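Local structure of PA4485 (Pseudomonas aeruginosa, 4AVR) at residues T35-F38 and G39-V42; I69-R73 and K74-G78. The protein probably acts as a lytic transglycosylase that cleaves peptidoglycan, with a preference for naked glycan strands lacking stem peptides. All coordinates share one frame; numbering follows the deposited sequence.

Contact 1: T35-F38 and G39-V42; sequences TLPF and GARV
L36 and V42 meet at the inner end of this chain reversal, where CD1 of L36 lies 3.6 Å from CG2 of V42 and the two side chains run at a slant to one another. Both branches are placed by their first torsions: CG of L36 stands beside its backbone N (chi1 -80°), and CG2 of V42 likewise lies beside its own N, turned to the leucine. A branched aliphatic pair suits the spot because both also pack on I57 of strand 52-59, while L36 reaches S93 and V42 reaches I91 on strand 87-93. Further out, CB of A40 touches both L36 and P37, 4.2 Å from CB of L36 and 4.3 Å from CD of P37, so a short side chain suits the place. Beyond it comes the type II beta turn P37-F38-G39-A40, closed by the bond from A40 N to P37 O at 3.0 Å. P37, at the opening position, contributes the carbonyl to this bond; F38 and G39 hold the two central places with type II angles, and G39, with phi 99°, sits where a CB would be jammed against O of F38. The ring of F38 swings off the turn toward A19, S20 and R60, and R60 NH1 also bonds O of L36. G39, with its positive phi, thus takes the place where the type II turn demands it, one hydrogen bond closes the turn, and aliphatic contacts join its inner end to the sheet as strand 41-46 begins.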
ATOM      1  N   THR A  35      18.904   2.261   5.933  1.00 12.60           N
ATOM      2  CA  THR A  35      20.042   2.711   6.750  1.00 14.31           C
ATOM      3  C   THR A  35      20.071   4.184   7.144  1.00 14.66           C
ATOM      4  O   THR A  35      20.741   4.518   8.126  1.00 16.15           O
ATOM      5  CB  THR A  35      21.386   2.388   6.058  1.00 17.57           C
ATOM      6  OG1 THR A  35      21.444   3.052   4.786  1.00 19.26           O
ATOM      7  CG2 THR A  35      21.566   0.887   5.886  1.00 18.79           C
ATOM      8  N   LEU A  36      19.392   5.071   6.424  1.00 13.39           N
ATOM      9  CA  LEU A  36      19.483   6.492   6.768  1.00 13.70           C
ATOM     10  C   LEU A  36      18.929   6.737   8.173  1.00 13.48           C
ATOM     11  O   LEU A  36      17.956   6.100   8.591  1.00 13.63           O
ATOM     12  CB  LEU A  36      18.728   7.360   5.755  1.00 13.55           C
ATOM     13  CG  LEU A  36      19.493   7.622   4.471  1.00 14.99           C
ATOM     14  CD1 LEU A  36      18.537   8.122   3.385  1.00 15.83           C
ATOM     15  CD2 LEU A  36      20.649   8.595   4.685  1.00 17.77           C
ATOM     16  N   PRO A  37      19.546   7.654   8.927  1.00 14.55           N
ATOM     17  CA  PRO A  37      19.021   7.942  10.258  1.00 15.12           C
ATOM     18  C   PRO A  37      17.577   8.452  10.234  1.00 13.37           C
ATOM     19  O   PRO A  37      17.183   9.153   9.300  1.00 13.65           O
ATOM     20  CB  PRO A  37      19.954   9.043  10.784  1.00 16.72           C
ATOM     21  CG  PRO A  37      21.172   8.954   9.937  1.00 19.58           C
ATOM     22  CD  PRO A  37      20.718   8.482   8.598  1.00 16.85           C
ATOM     23  N   PHE A  38      16.795   8.100  11.244  1.00 13.63           N
ATOM     24  CA  PHE A  38      15.449   8.627  11.357  1.00 13.08           C
ATOM     25  C   PHE A  38      15.492  10.151  11.432  1.00 13.18           C
ATOM     26  O   PHE A  38      16.280  10.724  12.185  1.00 15.69           O
ATOM     27  CB  PHE A  38      14.721   8.043  12.568  1.00 13.24           C
ATOM     28  CG  PHE A  38      14.546   6.552  12.534  1.00 12.73           C
ATOM     29  CD1 PHE A  38      14.103   5.904  11.391  1.00 11.84           C
ATOM     30  CD2 PHE A  38      14.796   5.780  13.662  1.00 15.62           C
ATOM     31  CE1 PHE A  38      13.939   4.533  11.370  1.00 13.15           C
ATOM     32  CE2 PHE A  38      14.633   4.411  13.660  1.00 16.47           C
ATOM     33  CZ  PHE A  38      14.196   3.787  12.512  1.00 14.07           C
ATOM     34  N   GLY A  39      14.653  10.786  10.623  1.00 12.86           N
ATOM     35  CA  GLY A  39      14.620  12.228  10.523  1.00 13.24           C
ATOM     36  C   GLY A  39      15.370  12.770   9.322  1.00 13.49           C
ATOM     37  O   GLY A  39      15.210  13.937   8.974  1.00 14.62           O
ATOM     38  N   ALA A  40      16.196  11.944   8.686  1.00 12.95           N
ATOM     39  CA  ALA A  40      16.931  12.368   7.493  1.00 13.60           C
ATOM     40  C   ALA A  40      15.958  12.809   6.403  1.00 12.86           C
ATOM     41  O   ALA A  40      14.952  12.163   6.160  1.00 13.59           O
ATOM     42  CB  ALA A  40      17.814  11.244   6.968  1.00 14.51           C
ATOM     43  N   ARG A  41      16.277  13.926   5.759  1.00 13.25           N
ATOM     44  CA  ARG A  41      15.515  14.433   4.617  1.00 13.22           C
ATOM     45  C   ARG A  41      16.142  13.938   3.320  1.00 12.74           C
ATOM     46  O   ARG A  41      17.354  14.007   3.143  1.00 14.09           O
ATOM     47  CB  ARG A  41      15.444  15.972   4.627  1.00 15.78           C
ATOM     48  CG  ARG A  41      14.631  16.535   5.783  1.00 19.28           C
ATOM     49  CD  ARG A  41      14.616  18.054   5.870  1.00 26.06           C
ATOM     50  NE  ARG A  41      13.947  18.720   4.743  1.00 33.19           N
ATOM     51  CZ  ARG A  41      14.546  19.465   3.812  1.00 42.41           C
ATOM     52  NH1 ARG A  41      15.860  19.655   3.822  1.00 37.63           N
ATOM     53  NH2 ARG A  41      13.815  20.023   2.856  1.00 38.37           N
ATOM     54  N   VAL A  42      15.291  13.470   2.411  1.00 11.87           N
ATOM     55  CA  VAL A  42      15.718  12.877   1.166  1.00 12.15           C
ATOM     56  C   VAL A  42      14.880  13.427   0.021  1.00 11.49           C
ATOM     57  O   VAL A  42      13.650  13.382   0.084  1.00 12.04           O
ATOM     58  CB  VAL A  42      15.528  11.348   1.238  1.00 12.63           C
ATOM     59  CG1 VAL A  42      15.963  10.663  -0.051  1.00 14.06           C
ATOM     60  CG2 VAL A  42      16.275  10.756   2.438  1.00 14.41           C
TER

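Contact 2: I69-R73 and K74-G78; sequences IDVSR and KAAEG
K74 lies against R73 in the first turn of helix 73-79, its CB 4.0 Å and its CD 4.1 Å from NH1 of R73, so that the lysine chain passes alongside the guanidinium in a partly exposed place. A75 comes next: its N-H is capped by OG of S72 at 3.1 Å and 161°, the N-cap bond of the helix. OG reaches it because chi1 of 67° sets it between the backbone N and the carbonyl carbon; the same hydroxyl also bonds O of A28. The methyl of A75 packs on CB of V71 at 3.8 Å, and a small residue fits so close to the strand end. A76 N donates to O of S72 at 2.9 Å, opening the helical bonding, and its CB faces CG2 of V71 at 4.2 Å. E77 N bonds O of R73 at 2.9 Å, and its carboxylate returns over that turn to form a salt bridge, OE1 to NH1 of R73 at 3.1 Å. OE1 lies almost in the guanidinium plane, at its edge, while NH1 approaches from above the carboxylate plane, the two planes being 51° apart. NH2 of R73 is held by OD1 of N27, and Y8 of the second subunit packs on the arginine. The helix follows strand 67-71 after the single residue S72, with V71 and A76 both resting on Y8 of the same chain, in strand 2-8, and S72 lying against T30 of strand 30-32.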
ATOM      1  N   ILE A  69      13.299   2.578  -1.480  1.00  8.69           N
ATOM      2  CA  ILE A  69      12.543   3.451  -0.585  1.00  8.84           C
ATOM      3  C   ILE A  69      11.066   3.139  -0.711  1.00  8.66           C
ATOM      4  O   ILE A  69      10.597   2.803  -1.787  1.00 10.12           O
ATOM      5  CB  ILE A  69      12.862   4.936  -0.896  1.00  9.41           C
ATOM      6  CG1 ILE A  69      12.432   5.884   0.226  1.00 10.56           C
ATOM      7  CG2 ILE A  69      12.328   5.367  -2.260  1.00 10.65           C
ATOM      8  CD1 ILE A  69      13.080   7.252   0.137  1.00 12.52           C
ATOM      9  N   ASP A  70      10.344   3.221   0.407  1.00  8.18           N
ATOM     10  CA  ASP A  70       8.890   3.114   0.425  1.00  8.23           C
ATOM     11  C   ASP A  70       8.341   4.422   0.963  1.00  8.00           C
ATOM     12  O   ASP A  70       8.748   4.838   2.039  1.00  9.77           O
ATOM     13  CB  ASP A  70       8.426   1.973   1.342  1.00  9.37           C
ATOM     14  CG  ASP A  70       9.029   0.611   0.978  1.00 11.33           C
ATOM     15  OD1 ASP A  70       9.343   0.352  -0.206  1.00 12.77           O
ATOM     16  OD2 ASP A  70       9.193  -0.210   1.898  1.00 13.77           O
ATOM     17  N   VAL A  71       7.429   5.067   0.233  1.00  7.75           N
ATOM     18  CA  VAL A  71       6.968   6.407   0.601  1.00  7.63           C
ATOM     19  C   VAL A  71       5.497   6.397   1.025  1.00  7.41           C
ATOM     20  O   VAL A  71       4.741   5.479   0.716  1.00  7.83           O
ATOM     21  CB  VAL A  71       7.201   7.422  -0.554  1.00  8.45           C
ATOM     22  CG1 VAL A  71       8.665   7.417  -0.980  1.00  9.69           C
ATOM     23  CG2 VAL A  71       6.279   7.145  -1.733  1.00  9.16           C
ATOM     24  N   SER A  72       5.101   7.451   1.727  1.00  7.64           N
ATOM     25  CA  SER A  72       3.709   7.618   2.116  1.00  8.24           C
ATOM     26  C   SER A  72       2.806   7.842   0.906  1.00  8.26           C
ATOM     27  O   SER A  72       3.259   8.205  -0.179  1.00  8.55           O
ATOM     28  CB  SER A  72       3.568   8.806   3.040  1.00  8.63           C
ATOM     29  OG  SER A  72       3.851   9.999   2.312  1.00 10.08           O
ATOM     30  N   ARG A  73       1.501   7.683   1.119  1.00  8.65           N
ATOM     31  CA  ARG A  73       0.538   7.960   0.057  1.00  9.21           C
ATOM     32  C   ARG A  73       0.664   9.383  -0.473  1.00  9.05           C
ATOM     33  O   ARG A  73       0.648   9.608  -1.687  1.00  9.51           O
ATOM     34  CB  ARG A  73      -0.888   7.707   0.553  1.00 11.20           C
ATOM     35  CG  ARG A  73      -1.910   7.687  -0.588  1.00 11.85           C
ATOM     36  CD  ARG A  73      -2.975   8.719  -0.542  1.00 18.34           C
ATOM     37  NE  ARG A  73      -3.364   9.141   0.746  1.00 20.38           N
ATOM     38  CZ  ARG A  73      -3.351  10.347   1.301  1.00 16.39           C
ATOM     39  NH1 ARG A  73      -2.985  11.508   0.731  1.00 16.46           N
ATOM     40  NH2 ARG A  73      -3.758  10.332   2.533  1.00 17.74           N
ATOM     41  N   LYS A  74       0.763  10.358   0.421  1.00  9.48           N
ATOM     42  CA  LYS A  74       0.871  11.751   0.004  1.00  9.76           C
ATOM     43  C   LYS A  74       2.133  11.973  -0.828  1.00  9.59           C
ATOM     44  O   LYS A  74       2.108  12.709  -1.829  1.00 10.64           O
ATOM     45  CB  LYS A  74       0.847  12.682   1.220  1.00 10.74           C
ATOM     46  CG  LYS A  74       0.902  14.151   0.870  1.00 12.83           C
ATOM     47  CD  LYS A  74      -0.369  14.638   0.236  1.00 20.04           C
ATOM     48  CE  LYS A  74      -0.357  16.154   0.099  1.00 27.36           C
ATOM     49  NZ  LYS A  74      -1.559  16.675  -0.615  1.00 40.29           N
ATOM     50  N   ALA A  75       3.245  11.354  -0.439  1.00  9.11           N
ATOM     51  CA  ALA A  75       4.472  11.470  -1.230  1.00  9.33           C
ATOM     52  C   ALA A  75       4.290  10.829  -2.608  1.00  9.00           C
ATOM     53  O   ALA A  75       4.778  11.356  -3.615  1.00  9.81           O
ATOM     54  CB  ALA A  75       5.645  10.847  -0.490  1.00  9.56           C
ATOM     55  N   ALA A  76       3.611   9.690  -2.657  1.00  8.77           N
ATOM     56  CA  ALA A  76       3.343   9.020  -3.927  1.00  9.43           C
ATOM     57  C   ALA A  76       2.513   9.890  -4.859  1.00 10.14           C
ATOM     58  O   ALA A  76       2.738   9.916  -6.071  1.00 11.22           O
ATOM     59  CB  ALA A  76       2.666   7.699  -3.700  1.00  9.92           C
ATOM     60  N   GLU A  77       1.555  10.626  -4.299  1.00 10.36           N
ATOM     61  CA  GLU A  77       0.795  11.604  -5.092  1.00 11.24           C
ATOM     62  C   GLU A  77       1.712  12.669  -5.684  1.00 11.59           C
ATOM     63  O   GLU A  77       1.615  12.991  -6.869  1.00 13.19           O
ATOM     64  CB  GLU A  77      -0.301  12.260  -4.241  1.00 12.73           C
ATOM     65  CG  GLU A  77      -1.401  11.285  -3.859  1.00 13.55           C
ATOM     66  CD  GLU A  77      -2.382  11.789  -2.835  1.00 15.76           C
ATOM     67  OE1 GLU A  77      -2.060  12.635  -1.986  1.00 19.57           O
ATOM     68  OE2 GLU A  77      -3.482  11.201  -2.761  1.00 18.96           O
ATOM     69  N   GLY A  78       2.611  13.212  -4.866  1.00 11.61           N
ATOM     70  CA  GLY A  78       3.555  14.221  -5.346  1.00 12.30           C
ATOM     71  C   GLY A  78       4.496  13.684  -6.421  1.00 11.54           C
ATOM     72  O   GLY A  78       4.927  14.428  -7.287  1.00 13.90           O
TER

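Overall arrangement
Contact 1 precedes contact 2 along the chain, and their centres lie about 15 Å apart, with nearest atoms about 4 Å apart but not touching. Both reach the same mixed sheet, which the family identifies as a double-psi beta-barrel. Residues 35-42 form a surface turn leading into strand 41-46, which pairs with strands 52-59 and 87-93. Residues 69-78 pass from strand 67-71, set between strands 2-8 and 30-32, into helix 73-79, nearer the centre of the chain. Contact 2 also borders the second subunit, which touches no part of contact 1. The turn ends the loop between strands 30-32 and 41-46, and the capped helix follows strand 67-71 on the way to strand 87-93.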